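Local atomic coordinates of MAGE domain-containing protein (PDB entry 7DG2), a protein that probably serves as the Nse3 subunit of the Smc5/6 complex, pairing with Nse1 to hold and shape Nse4. Residues 18-23 with 64-69; 30-35 with 49-54; 128-133 with 137-142; 144-149 with 169-174. One frame throughout, in Å; residues are numbered along the deposited sequence.

The chain carries two winged-helix units of the MAGE domain. Near the N terminus, interaction 1 brings strand 64-70 back to helix 6-23 and closes a loop of forty residues. Interaction 2 is nested inside that loop and joins helix 32-40 to helix 47-62. The two touch where Leu20 and Tyr19 meet Ile35, so they share one core. Interactions 3 and 4 follow in series, on the opposite side of the chain's centre. Interaction 3 folds the loop between helices 118-127 and 142-152 onto itself. Interaction 4 then sets helix 142-152 against strand 169-173. These two touch through Phe139 and Leu145. Centres of interactions 2 and 3 lie about 38 Å apart.

Interaction 1 (18-23 with 64-69); sequences QYLLIK and FQLEEI
Leu20 and Leu21 of helix 6-23 face Leu66 and Phe64 of strand 64-70 in the core of the first winged-helix unit of the MAGE domain. The strand is an outer one of a three-stranded antiparallel sheet, and the helix packs against it through apolar side chains. The backbones stay well apart, with the CA atoms of Leu20 and Leu66 9.3 Å from each other. One contact is purely aliphatic. Leu20 points at the strand, and its CD2 lies 4.3 Å from Leu66 CD1. Leu66 starts off to one side, but its end bends nearer to the helix. The other contact joins a methyl group to an aromatic ring. Phe64 sets out toward the helix, and with CG beside the backbone N (chi1 -66°) the ring edge comes to Leu21. Leu21 and Phe64 cross at about a right angle. Helix 47-62 adds to this packing: Leu58 touches Leu20 and Leu21, and Phe62 meets the Phe64 ring. Other chains approach too: Gln13 of the Nse1 chain and Thr65 of the Nse4 chain pack on Phe64. The methyl of Leu21 comes to the edge of the ring, near its plane, with CD2 3.9 Å from Phe64 CE2.

Interaction 2 (30-35 with 49-54); sequences IKRADI and EIIHRA
Ile51 of helix 47-62 reaches across to Ile35 and Arg32 at the start of helix 32-40. Its side chain leaves the backbone toward that helix. From CB, the longer branch runs through CG1 beside the backbone N (chi1 -62°) and extends with CD1 anti to CA (chi2 -175°). This straight arm carries the methyl to the neighbouring helix, although the CA atoms of Ile35 and Ile51 are 8.5 Å apart. CD1 meets two partners there. The first is the short branch of Ile35, whose CG2 lies 4.1 Å from Ile51 CD1. The two isoleucines cross obliquely. This is helix-to-helix packing in the three-helix part of a winged-helix fold; strand 75-80 lies alongside, and its Tyr76 touches both Ile35 and Arg32. Ile40 on helix 32-40 also rests against Ile51. The second partner is the aliphatic stem of Arg32. Its CG lies 4.1 Å from Ile51 CD1, and the two side chains cross at about a right angle. The arginine contributes methylene carbon here, not charge. Its chain is extended as far as CG and CD, then bends at chi3 (78°), so the guanidinium group turns aside from the isoleucine.

Interaction 3 (128-133 with 137-142); sequences LRIEPG and SEFGDV
Ile130 lies across two side chains of the returning loop, Phe139 and Val142, at about a right angle to each. Its two branches divide the work. CG2 goes to Val142 and lies 3.7 Å from Val142 CG1. CB and CG2 of the valine are only slightly farther, so this methyl sits against the whole branched end. The longer branch goes to the aromatic ring. With CG1 beside the backbone N (chi1 -73°) and CD1 extended, the terminal methyl comes to 4.1 Å from Phe139 CE2. It approaches the ring obliquely. Glu138 CG lies over the centre of one ring face, and Trp51 of the Nse4 chain meets Phe139 edge-to-face. A water molecule also links the two segments. It can donate to Pro132 O at 3.1 Å, though other acceptors compete for its protons, and it accepts from Val142 N at 2.8 Å. It thereby serves a backbone N-H in the first turn of a helix. Asp141 is the N-cap of that helix, and its OD1 takes the N-H of Lys144. The whole turn bridges helix 118-127, which ends in a Schellman motif at Arg129, and helix 142-152. Trp122 of the first helix and Leu101 of helix 94-111 pack on Ile130.

Interaction 4 (144-149 with 169-174); sequences KLVTEE and YEFRWG
This is a buried apolar contact between a helix and a sheet in the second winged-helix unit of the MAGE domain. Val146 and Thr147 of helix 142-152 receive the ring of Phe171, which projects from the middle strand, 169-173, of a three-stranded antiparallel sheet. Phe171 points toward the helix with CG anti to the carbonyl carbon (chi1 -75°), and the far end of its ring does the touching. CZ touches two methyl groups, one from each residue. Val146 CG1 lies 3.9 Å from Phe171 CZ and approaches the ring obliquely, while the valine crosses the phenylalanine at about a right angle. The hydroxyl of Thr147 plays another part: OG1 is hydrogen-bonded to Lys143 O one turn back. Val146 O is buried here and has no partner in the model. The helix widens to a pi-type turn nearby, and Lys144 O accepts from both Glu148 N and Glu149 N. Ile109 of helix 94-111, Ile121 of helix 118-127 and Tyr158 of strand 156-160 also touch Phe171. Replacing Phe171 with an alanine would probably open a gap between helix and sheet, with the methyls of Val146 and Thr147 losing their aromatic partner. The threonine methyl meets the ring at its edge, near the plane, with CG2 4.0 Å from Phe171 CZ.

Interaction 1 (18-23 with 64-69)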
loop_
_atom_site.group_PDB
_atom_site.type_symbol
_atom_site.label_atom_id
_atom_site.label_comp_id
_atom_site.label_asym_id
_atom_site.label_seq_id
_atom_site.Cartn_x
_atom_site.Cartn_y
_atom_site.Cartn_z
ATOM N N GLN B 18 4.188 -15.412 -0.906
ATOM C CA GLN B 18 3.927 -14.534 0.236
ATOM C C GLN B 18 5.168 -13.735 0.598
ATOM O O GLN B 18 5.087 -12.532 0.878
ATOM C CB GLN B 18 3.485 -15.342 1.451
ATOM C CG GLN B 18 2.140 -15.994 1.347
ATOM C CD GLN B 18 1.797 -16.701 2.639
ATOM O OE1 GLN B 18 1.987 -17.916 2.762
ATOM N NE2 GLN B 18 1.316 -15.937 3.631
ATOM N N TYR B 19 6.323 -14.403 0.621
ATOM C CA TYR B 19 7.568 -13.741 0.982
ATOM C C TYR B 19 7.905 -12.642 -0.014
ATOM O O TYR B 19 8.307 -11.541 0.378
ATOM C CB TYR B 19 8.675 -14.800 1.033
ATOM C CG TYR B 19 10.042 -14.325 1.423
ATOM C CD1 TYR B 19 10.399 -14.217 2.759
ATOM C CD2 TYR B 19 11.001 -14.046 0.463
ATOM C CE1 TYR B 19 11.668 -13.831 3.118
ATOM C CE2 TYR B 19 12.265 -13.645 0.819
ATOM C CZ TYR B 19 12.593 -13.536 2.144
ATOM O OH TYR B 19 13.860 -13.138 2.517
ATOM N N LEU B 20 7.739 -12.916 -1.314
ATOM C CA LEU B 20 8.038 -11.892 -2.316
ATOM C C LEU B 20 7.158 -10.654 -2.134
ATOM O O LEU B 20 7.642 -9.513 -2.206
ATOM C CB LEU B 20 7.864 -12.486 -3.716
ATOM C CG LEU B 20 9.014 -13.434 -4.066
ATOM C CD1 LEU B 20 8.653 -14.246 -5.294
ATOM C CD2 LEU B 20 10.297 -12.633 -4.317
ATOM N N LEU B 21 5.860 -10.855 -1.905
ATOM C CA LEU B 21 4.971 -9.718 -1.681
ATOM C C LEU B 21 5.377 -8.935 -0.439
ATOM O O LEU B 21 5.474 -7.699 -0.466
ATOM C CB LEU B 21 3.530 -10.211 -1.547
ATOM C CG LEU B 21 2.946 -10.828 -2.807
ATOM C CD1 LEU B 21 1.568 -11.426 -2.472
ATOM C CD2 LEU B 21 2.820 -9.759 -3.893
ATOM N N ILE B 22 5.648 -9.645 0.656
ATOM C CA ILE B 22 5.919 -8.957 1.914
ATOM C C ILE B 22 7.265 -8.249 1.860
ATOM O O ILE B 22 7.404 -7.111 2.328
ATOM C CB ILE B 22 5.819 -9.955 3.080
ATOM C CG1 ILE B 22 4.337 -10.335 3.241
ATOM C CG2 ILE B 22 6.446 -9.346 4.340
ATOM C CD1 ILE B 22 4.074 -11.577 4.064
ATOM N N LYS B 23 8.270 -8.879 1.243
ATOM C CA LYS B 23 9.566 -8.226 1.104
ATOM C C LYS B 23 9.578 -7.120 0.051
ATOM O O LYS B 23 10.585 -6.416 -0.052
ATOM C CB LYS B 23 10.649 -9.269 0.785
ATOM C CG LYS B 23 10.909 -10.209 1.972
ATOM C CD LYS B 23 11.424 -9.416 3.198
ATOM C CE LYS B 23 11.918 -10.333 4.307
ATOM N NZ LYS B 23 12.480 -9.535 5.447
ATOM N N PHE B 64 2.248 -9.284 -12.068
ATOM C CA PHE B 64 3.560 -8.838 -11.611
ATOM C C PHE B 64 4.645 -9.669 -12.282
ATOM O O PHE B 64 4.519 -10.889 -12.384
ATOM C CB PHE B 64 3.765 -9.012 -10.103
ATOM C CG PHE B 64 2.882 -8.167 -9.233
ATOM C CD1 PHE B 64 2.021 -7.220 -9.757
ATOM C CD2 PHE B 64 2.948 -8.322 -7.856
ATOM C CE1 PHE B 64 1.220 -6.446 -8.924
ATOM C CE2 PHE B 64 2.142 -7.564 -7.016
ATOM C CZ PHE B 64 1.279 -6.620 -7.551
ATOM N N GLN B 65 5.733 -9.012 -12.658
ATOM C CA GLN B 65 6.877 -9.650 -13.295
ATOM C C GLN B 65 8.060 -9.651 -12.334
ATOM O O GLN B 65 8.450 -8.602 -11.816
ATOM C CB GLN B 65 7.248 -8.911 -14.581
ATOM C CG GLN B 65 8.401 -9.510 -15.352
ATOM C CD GLN B 65 7.956 -10.622 -16.294
ATOM O OE1 GLN B 65 6.758 -10.898 -16.444
ATOM N NE2 GLN B 65 8.923 -11.269 -16.933
ATOM N N LEU B 66 8.656 -10.819 -12.138
ATOM C CA LEU B 66 9.901 -10.910 -11.385
ATOM C C LEU B 66 11.057 -10.539 -12.312
ATOM O O LEU B 66 11.158 -11.065 -13.428
ATOM C CB LEU B 66 10.069 -12.329 -10.830
ATOM C CG LEU B 66 11.224 -12.589 -9.863
ATOM C CD1 LEU B 66 10.900 -11.933 -8.531
ATOM C CD2 LEU B 66 11.446 -14.092 -9.681
ATOM N N GLU B 67 11.905 -9.607 -11.883
ATOM C CA GLU B 67 13.035 -9.184 -12.704
ATOM C C GLU B 67 14.311 -9.149 -11.869
ATOM O O GLU B 67 14.314 -8.662 -10.739
ATOM C CB GLU B 67 12.795 -7.807 -13.343
ATOM C CG GLU B 67 11.562 -7.747 -14.275
ATOM C CD GLU B 67 11.615 -6.571 -15.244
ATOM O OE1 GLU B 67 12.677 -6.345 -15.870
ATOM O OE2 GLU B 67 10.595 -5.871 -15.385
ATOM N N GLU B 68 15.404 -9.649 -12.438
ATOM C CA GLU B 68 16.702 -9.593 -11.775
ATOM C C GLU B 68 17.358 -8.263 -12.127
ATOM O O GLU B 68 17.516 -7.946 -13.310
ATOM C CB GLU B 68 17.567 -10.774 -12.224
ATOM C CG GLU B 68 18.876 -10.930 -11.482
ATOM C CD GLU B 68 19.646 -12.165 -11.927
ATOM O OE1 GLU B 68 19.967 -12.267 -13.135
ATOM O OE2 GLU B 68 19.918 -13.036 -11.073
ATOM N N ILE B 69 17.727 -7.475 -11.114
ATOM C CA ILE B 69 18.345 -6.177 -11.383
ATOM C C ILE B 69 19.850 -6.179 -11.155
ATOM O O ILE B 69 20.524 -5.216 -11.557
ATOM C CB ILE B 69 17.702 -5.050 -10.555
ATOM C CG1 ILE B 69 17.947 -5.267 -9.064
ATOM C CG2 ILE B 69 16.208 -4.953 -10.881
ATOM C CD1 ILE B 69 17.563 -4.084 -8.221
#

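Interaction 2 (30-35 with 49-54)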
loop_
_atom_site.group_PDB
_atom_site.type_symbol
_atom_site.label_atom_id
_atom_site.label_comp_id
_atom_site.label_asym_id
_atom_site.label_seq_id
_atom_site.Cartn_x
_atom_site.Cartn_y
_atom_site.Cartn_z
ATOM N N ILE B 30 15.122 -7.986 -3.383
ATOM C CA ILE B 30 14.977 -9.264 -2.698
ATOM C C ILE B 30 16.065 -10.205 -3.210
ATOM O O ILE B 30 16.066 -10.568 -4.391
ATOM C CB ILE B 30 13.585 -9.865 -2.928
ATOM C CG1 ILE B 30 12.518 -8.808 -2.609
ATOM C CG2 ILE B 30 13.434 -11.147 -2.103
ATOM C CD1 ILE B 30 11.110 -9.127 -3.152
ATOM N N LYS B 31 16.967 -10.629 -2.321
ATOM C CA LYS B 31 18.054 -11.513 -2.755
ATOM C C LYS B 31 17.539 -12.923 -3.012
ATOM O O LYS B 31 16.827 -13.487 -2.185
ATOM C CB LYS B 31 19.162 -11.567 -1.692
ATOM C CG LYS B 31 19.831 -10.237 -1.394
ATOM C CD LYS B 31 20.802 -10.408 -0.237
ATOM C CE LYS B 31 21.522 -9.119 0.126
ATOM N NZ LYS B 31 22.586 -9.410 1.133
ATOM N N ARG B 32 17.919 -13.516 -4.157
ATOM C CA ARG B 32 17.617 -14.930 -4.369
ATOM C C ARG B 32 18.108 -15.782 -3.203
ATOM O O ARG B 32 17.418 -16.713 -2.763
ATOM C CB ARG B 32 18.260 -15.410 -5.674
ATOM C CG ARG B 32 17.949 -16.837 -6.042
ATOM C CD ARG B 32 18.742 -17.233 -7.287
ATOM N NE ARG B 32 20.126 -17.526 -6.910
ATOM C CZ ARG B 32 21.089 -17.809 -7.777
ATOM N NH1 ARG B 32 20.809 -17.837 -9.075
ATOM N NH2 ARG B 32 22.317 -18.080 -7.341
ATOM N N ALA B 33 19.311 -15.489 -2.698
ATOM C CA ALA B 33 19.862 -16.306 -1.621
ATOM C C ALA B 33 18.991 -16.267 -0.369
ATOM O O ALA B 33 18.904 -17.269 0.350
ATOM C CB ALA B 33 21.290 -15.852 -1.295
ATOM N N ASP B 34 18.312 -15.141 -0.114
ATOM C CA ASP B 34 17.426 -15.063 1.047
ATOM C C ASP B 34 16.131 -15.830 0.813
ATOM O O ASP B 34 15.620 -16.475 1.729
ATOM C CB ASP B 34 17.104 -13.609 1.397
ATOM C CG ASP B 34 18.281 -12.861 2.010
ATOM O OD1 ASP B 34 19.141 -13.502 2.653
ATOM O OD2 ASP B 34 18.334 -11.620 1.861
ATOM N N ILE B 35 15.572 -15.780 -0.405
ATOM C CA ILE B 35 14.438 -16.647 -0.710
ATOM C C ILE B 35 14.791 -18.100 -0.431
ATOM O O ILE B 35 14.024 -18.844 0.197
ATOM C CB ILE B 35 14.001 -16.472 -2.176
ATOM C CG1 ILE B 35 13.644 -15.016 -2.461
ATOM C CG2 ILE B 35 12.816 -17.401 -2.467
ATOM C CD1 ILE B 35 13.429 -14.768 -3.967
ATOM N N GLU B 49 12.770 -24.784 -9.667
ATOM C CA GLU B 49 11.363 -25.074 -9.935
ATOM C C GLU B 49 10.457 -24.277 -9.012
ATOM O O GLU B 49 9.408 -23.782 -9.433
ATOM C CB GLU B 49 11.073 -26.565 -9.763
ATOM C CG GLU B 49 9.662 -26.928 -10.115
ATOM C CD GLU B 49 9.267 -28.336 -9.708
ATOM O OE1 GLU B 49 8.051 -28.630 -9.779
ATOM O OE2 GLU B 49 10.153 -29.138 -9.325
ATOM N N ILE B 50 10.838 -24.147 -7.745
ATOM C CA ILE B 50 9.943 -23.492 -6.793
ATOM C C ILE B 50 9.834 -22.000 -7.094
ATOM O O ILE B 50 8.734 -21.432 -7.082
ATOM C CB ILE B 50 10.408 -23.767 -5.350
ATOM C CG1 ILE B 50 10.115 -25.232 -4.998
ATOM C CG2 ILE B 50 9.713 -22.817 -4.371
ATOM C CD1 ILE B 50 10.714 -25.697 -3.664
ATOM N N ILE B 51 10.968 -21.336 -7.341
ATOM C CA ILE B 51 10.919 -19.919 -7.701
ATOM C C ILE B 51 10.221 -19.738 -9.049
ATOM O O ILE B 51 9.488 -18.763 -9.252
ATOM C CB ILE B 51 12.333 -19.301 -7.677
ATOM C CG1 ILE B 51 12.908 -19.379 -6.252
ATOM C CG2 ILE B 51 12.306 -17.847 -8.156
ATOM C CD1 ILE B 51 14.253 -18.702 -6.080
ATOM N N HIS B 52 10.393 -20.688 -9.973
ATOM C CA HIS B 52 9.666 -20.612 -11.237
ATOM C C HIS B 52 8.156 -20.639 -11.011
ATOM O O HIS B 52 7.419 -19.812 -11.560
ATOM C CB HIS B 52 10.094 -21.760 -12.157
ATOM C CG HIS B 52 9.290 -21.839 -13.416
ATOM N ND1 HIS B 52 9.373 -20.889 -14.413
ATOM C CD2 HIS B 52 8.349 -22.724 -13.820
ATOM C CE1 HIS B 52 8.539 -21.202 -15.390
ATOM N NE2 HIS B 52 7.899 -22.306 -15.052
ATOM N N ARG B 53 7.674 -21.583 -10.205
ATOM C CA ARG B 53 6.236 -21.659 -9.978
ATOM C C ARG B 53 5.722 -20.415 -9.257
ATOM O O ARG B 53 4.603 -19.964 -9.520
ATOM C CB ARG B 53 5.892 -22.927 -9.198
ATOM C CG ARG B 53 6.200 -24.218 -9.969
ATOM C CD ARG B 53 5.805 -25.456 -9.166
ATOM N NE ARG B 53 4.403 -25.385 -8.772
ATOM C CZ ARG B 53 3.800 -26.246 -7.955
ATOM N NH1 ARG B 53 4.475 -27.266 -7.441
ATOM N NH2 ARG B 53 2.517 -26.085 -7.654
ATOM N N ALA B 54 6.520 -19.852 -8.340
ATOM C CA ALA B 54 6.120 -18.609 -7.684
ATOM C C ALA B 54 6.079 -17.456 -8.672
ATOM O O ALA B 54 5.164 -16.620 -8.632
ATOM C CB ALA B 54 7.077 -18.288 -6.529
#

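Interaction 3 (128-133 with 137-142)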
loop_
_atom_site.group_PDB
_atom_site.type_symbol
_atom_site.label_atom_id
_atom_site.label_comp_id
_atom_site.label_asym_id
_atom_site.label_seq_id
_atom_site.Cartn_x
_atom_site.Cartn_y
_atom_site.Cartn_z
ATOM N N LEU B 128 12.128 24.333 -6.459
ATOM C CA LEU B 128 10.873 23.680 -6.126
ATOM C C LEU B 128 10.576 23.747 -4.631
ATOM O O LEU B 128 9.723 22.999 -4.139
ATOM C CB LEU B 128 10.895 22.229 -6.616
ATOM C CG LEU B 128 11.264 22.088 -8.094
ATOM C CD1 LEU B 128 11.357 20.621 -8.505
ATOM C CD2 LEU B 128 10.253 22.813 -8.970
ATOM N N ARG B 129 11.283 24.620 -3.905
ATOM C CA ARG B 129 11.051 24.896 -2.484
ATOM C C ARG B 129 11.398 23.691 -1.613
ATOM O O ARG B 129 10.717 23.393 -0.629
ATOM C CB ARG B 129 9.619 25.381 -2.242
ATOM C CG ARG B 129 9.298 26.588 -3.122
ATOM C CD ARG B 129 7.896 27.139 -2.940
ATOM N NE ARG B 129 7.581 28.096 -4.000
ATOM C CZ ARG B 129 6.455 28.799 -4.073
ATOM N NH1 ARG B 129 5.524 28.662 -3.138
ATOM N NH2 ARG B 129 6.261 29.638 -5.082
ATOM N N ILE B 130 12.480 23.009 -1.974
ATOM C CA ILE B 130 13.029 21.896 -1.212
ATOM C C ILE B 130 14.440 22.265 -0.769
ATOM O O ILE B 130 15.247 22.726 -1.584
ATOM C CB ILE B 130 13.040 20.601 -2.046
ATOM C CG1 ILE B 130 11.616 20.066 -2.207
ATOM C CG2 ILE B 130 13.937 19.558 -1.407
ATOM C CD1 ILE B 130 11.532 18.803 -3.052
ATOM N N GLU B 131 14.737 22.048 0.515
ATOM C CA GLU B 131 16.070 22.270 1.062
ATOM C C GLU B 131 16.519 21.008 1.797
ATOM O O GLU B 131 15.755 20.469 2.613
ATOM C CB GLU B 131 16.084 23.480 2.013
ATOM C CG GLU B 131 15.745 24.803 1.339
ATOM C CD GLU B 131 16.976 25.615 0.979
ATOM O OE1 GLU B 131 16.982 26.840 1.235
ATOM O OE2 GLU B 131 17.945 25.032 0.451
ATOM N N PRO B 132 17.738 20.519 1.550
ATOM C CA PRO B 132 18.145 19.250 2.180
ATOM C C PRO B 132 18.126 19.287 3.702
ATOM O O PRO B 132 17.918 18.244 4.335
ATOM C CB PRO B 132 19.567 19.021 1.635
ATOM C CG PRO B 132 20.012 20.339 1.081
ATOM C CD PRO B 132 18.761 21.040 0.629
ATOM N N GLY B 133 18.315 20.454 4.307
ATOM C CA GLY B 133 18.428 20.576 5.743
ATOM C C GLY B 133 17.192 21.033 6.483
ATOM O O GLY B 133 17.231 21.135 7.713
ATOM N N SER B 137 7.130 19.918 4.120
ATOM C CA SER B 137 5.750 19.619 4.493
ATOM C C SER B 137 5.245 18.335 3.845
ATOM O O SER B 137 4.368 17.663 4.398
ATOM C CB SER B 137 4.839 20.793 4.131
ATOM O OG SER B 137 4.924 21.117 2.754
ATOM N N GLU B 138 5.793 17.966 2.688
ATOM C CA GLU B 138 5.402 16.742 1.994
ATOM C C GLU B 138 6.320 15.566 2.295
ATOM O O GLU B 138 5.836 14.456 2.539
ATOM C CB GLU B 138 5.375 16.983 0.481
ATOM C CG GLU B 138 4.651 15.911 -0.315
ATOM C CD GLU B 138 3.136 16.004 -0.187
ATOM O OE1 GLU B 138 2.641 16.928 0.497
ATOM O OE2 GLU B 138 2.439 15.153 -0.782
ATOM N N PHE B 139 7.634 15.789 2.297
ATOM C CA PHE B 139 8.616 14.717 2.306
ATOM C C PHE B 139 9.394 14.589 3.610
ATOM O O PHE B 139 10.114 13.603 3.781
ATOM C CB PHE B 139 9.609 14.912 1.149
ATOM C CG PHE B 139 8.957 14.968 -0.207
ATOM C CD1 PHE B 139 8.265 13.877 -0.699
ATOM C CD2 PHE B 139 9.042 16.111 -0.990
ATOM C CE1 PHE B 139 7.661 13.927 -1.949
ATOM C CE2 PHE B 139 8.449 16.162 -2.244
ATOM C CZ PHE B 139 7.757 15.064 -2.720
ATOM N N GLY B 140 9.278 15.544 4.527
ATOM C CA GLY B 140 10.023 15.455 5.767
ATOM C C GLY B 140 11.511 15.658 5.575
ATOM O O GLY B 140 11.944 16.720 5.118
ATOM N N ASP B 141 12.307 14.648 5.922
ATOM C CA ASP B 141 13.757 14.707 5.755
ATOM C C ASP B 141 14.086 14.348 4.308
ATOM O O ASP B 141 14.228 13.173 3.968
ATOM C CB ASP B 141 14.434 13.765 6.749
ATOM C CG ASP B 141 15.953 13.810 6.680
ATOM O OD1 ASP B 141 16.515 14.373 5.714
ATOM O OD2 ASP B 141 16.595 13.264 7.607
ATOM N N VAL B 142 14.256 15.367 3.460
ATOM C CA VAL B 142 14.450 15.125 2.030
ATOM C C VAL B 142 15.867 14.658 1.732
ATOM O O VAL B 142 16.094 13.922 0.760
ATOM C CB VAL B 142 14.102 16.388 1.219
ATOM C CG1 VAL B 142 14.112 16.068 -0.268
ATOM C CG2 VAL B 142 12.751 16.938 1.638
HETATM O O HOH W 1 14.829 17.869 4.578
#

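Interaction 4 (144-149 with 169-174)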
loop_
_atom_site.group_PDB
_atom_site.type_symbol
_atom_site.label_atom_id
_atom_site.label_comp_id
_atom_site.label_asym_id
_atom_site.label_seq_id
_atom_site.Cartn_x
_atom_site.Cartn_y
_atom_site.Cartn_z
ATOM N N LYS B 144 17.479 12.537 3.589
ATOM C CA LYS B 144 17.422 11.094 3.798
ATOM C C LYS B 144 16.606 10.405 2.708
ATOM O O LYS B 144 16.958 9.307 2.266
ATOM C CB LYS B 144 16.844 10.786 5.176
ATOM C CG LYS B 144 16.978 9.328 5.577
ATOM C CD LYS B 144 16.867 9.149 7.084
ATOM C CE LYS B 144 15.538 9.651 7.595
ATOM N NZ LYS B 144 14.402 8.986 6.900
ATOM N N LEU B 145 15.504 11.024 2.278
ATOM C CA LEU B 145 14.697 10.432 1.211
ATOM C C LEU B 145 15.519 10.244 -0.055
ATOM O O LEU B 145 15.491 9.171 -0.673
ATOM C CB LEU B 145 13.472 11.308 0.929
ATOM C CG LEU B 145 12.600 10.877 -0.255
ATOM C CD1 LEU B 145 12.049 9.483 -0.005
ATOM C CD2 LEU B 145 11.467 11.875 -0.484
ATOM N N VAL B 146 16.277 11.273 -0.447
ATOM C CA VAL B 146 16.982 11.247 -1.728
ATOM C C VAL B 146 18.281 10.448 -1.652
ATOM O O VAL B 146 18.593 9.674 -2.565
ATOM C CB VAL B 146 17.225 12.684 -2.225
ATOM C CG1 VAL B 146 18.093 12.665 -3.465
ATOM C CG2 VAL B 146 15.886 13.381 -2.514
ATOM N N THR B 147 19.074 10.617 -0.585
ATOM C CA THR B 147 20.389 9.987 -0.525
ATOM C C THR B 147 20.387 8.622 0.151
ATOM O O THR B 147 21.383 7.896 0.041
ATOM C CB THR B 147 21.404 10.888 0.206
ATOM O OG1 THR B 147 21.062 10.984 1.596
ATOM C CG2 THR B 147 21.420 12.270 -0.412
ATOM N N GLU B 148 19.313 8.249 0.843
ATOM C CA GLU B 148 19.255 6.955 1.514
ATOM C C GLU B 148 18.097 6.110 1.001
ATOM O O GLU B 148 18.332 5.031 0.452
ATOM C CB GLU B 148 19.163 7.148 3.043
ATOM C CG GLU B 148 20.357 7.911 3.633
ATOM C CD GLU B 148 20.314 8.029 5.153
ATOM O OE1 GLU B 148 19.658 7.193 5.814
ATOM O OE2 GLU B 148 20.941 8.966 5.687
ATOM N N GLU B 149 16.858 6.585 1.131
ATOM C CA GLU B 149 15.704 5.764 0.767
ATOM C C GLU B 149 15.714 5.417 -0.717
ATOM O O GLU B 149 15.628 4.240 -1.088
ATOM C CB GLU B 149 14.407 6.478 1.142
ATOM C CG GLU B 149 13.139 5.702 0.762
ATOM C CD GLU B 149 11.883 6.279 1.408
ATOM O OE1 GLU B 149 10.783 6.170 0.820
ATOM O OE2 GLU B 149 12.005 6.854 2.510
ATOM N N TYR B 169 29.723 14.171 -3.969
ATOM C CA TYR B 169 28.933 13.051 -4.461
ATOM C C TYR B 169 28.225 13.403 -5.764
ATOM O O TYR B 169 27.900 14.565 -6.028
ATOM C CB TYR B 169 27.902 12.614 -3.419
ATOM C CG TYR B 169 28.501 11.843 -2.268
ATOM C CD1 TYR B 169 29.029 12.499 -1.170
ATOM C CD2 TYR B 169 28.544 10.453 -2.290
ATOM C CE1 TYR B 169 29.584 11.788 -0.120
ATOM C CE2 TYR B 169 29.085 9.738 -1.247
ATOM C CZ TYR B 169 29.607 10.410 -0.165
ATOM O OH TYR B 169 30.156 9.699 0.876
ATOM N N GLU B 170 27.987 12.378 -6.580
ATOM C CA GLU B 170 27.212 12.522 -7.802
ATOM C C GLU B 170 26.196 11.390 -7.898
ATOM O O GLU B 170 26.349 10.330 -7.288
ATOM C CB GLU B 170 28.110 12.535 -9.042
ATOM C CG GLU B 170 28.949 11.285 -9.198
ATOM C CD GLU B 170 30.074 11.468 -10.196
ATOM O OE1 GLU B 170 30.243 12.599 -10.701
ATOM O OE2 GLU B 170 30.783 10.479 -10.474
ATOM N N PHE B 171 25.154 11.630 -8.687
ATOM C CA PHE B 171 24.031 10.714 -8.806
ATOM C C PHE B 171 23.957 10.122 -10.206
ATOM O O PHE B 171 24.199 10.816 -11.200
ATOM C CB PHE B 171 22.717 11.430 -8.522
ATOM C CG PHE B 171 22.454 11.720 -7.079
ATOM C CD1 PHE B 171 21.825 10.780 -6.275
ATOM C CD2 PHE B 171 22.754 12.964 -6.541
ATOM C CE1 PHE B 171 21.524 11.069 -4.958
ATOM C CE2 PHE B 171 22.450 13.260 -5.228
ATOM C CZ PHE B 171 21.847 12.311 -4.435
ATOM N N ARG B 172 23.589 8.842 -10.280
ATOM C CA ARG B 172 23.202 8.195 -11.527
ATOM C C ARG B 172 21.878 7.476 -11.294
ATOM O O ARG B 172 21.446 7.297 -10.153
ATOM C CB ARG B 172 24.266 7.191 -12.000
ATOM C CG ARG B 172 25.685 7.744 -12.070
ATOM C CD ARG B 172 26.646 6.701 -12.640
ATOM N NE ARG B 172 26.247 6.291 -13.985
ATOM C CZ ARG B 172 26.636 6.908 -15.098
ATOM N NH1 ARG B 172 27.437 7.964 -15.019
ATOM N NH2 ARG B 172 26.223 6.478 -16.288
ATOM N N TRP B 173 21.236 7.051 -12.383
ATOM C CA TRP B 173 20.102 6.141 -12.245
ATOM C C TRP B 173 20.549 4.833 -11.606
ATOM O O TRP B 173 21.612 4.294 -11.940
ATOM C CB TRP B 173 19.483 5.811 -13.604
ATOM C CG TRP B 173 18.675 6.877 -14.260
ATOM C CD1 TRP B 173 18.762 8.223 -14.075
ATOM C CD2 TRP B 173 17.658 6.665 -15.246
ATOM N NE1 TRP B 173 17.849 8.871 -14.889
ATOM C CE2 TRP B 173 17.158 7.932 -15.613
ATOM C CE3 TRP B 173 17.114 5.522 -15.847
ATOM C CZ2 TRP B 173 16.136 8.091 -16.552
ATOM C CZ3 TRP B 173 16.094 5.683 -16.787
ATOM C CH2 TRP B 173 15.623 6.959 -17.132
ATOM N N GLY B 174 19.703 4.300 -10.702
ATOM C CA GLY B 174 19.904 2.971 -10.165
ATOM C C GLY B 174 19.242 1.875 -11.004
ATOM O O GLY B 174 18.465 2.143 -11.919
#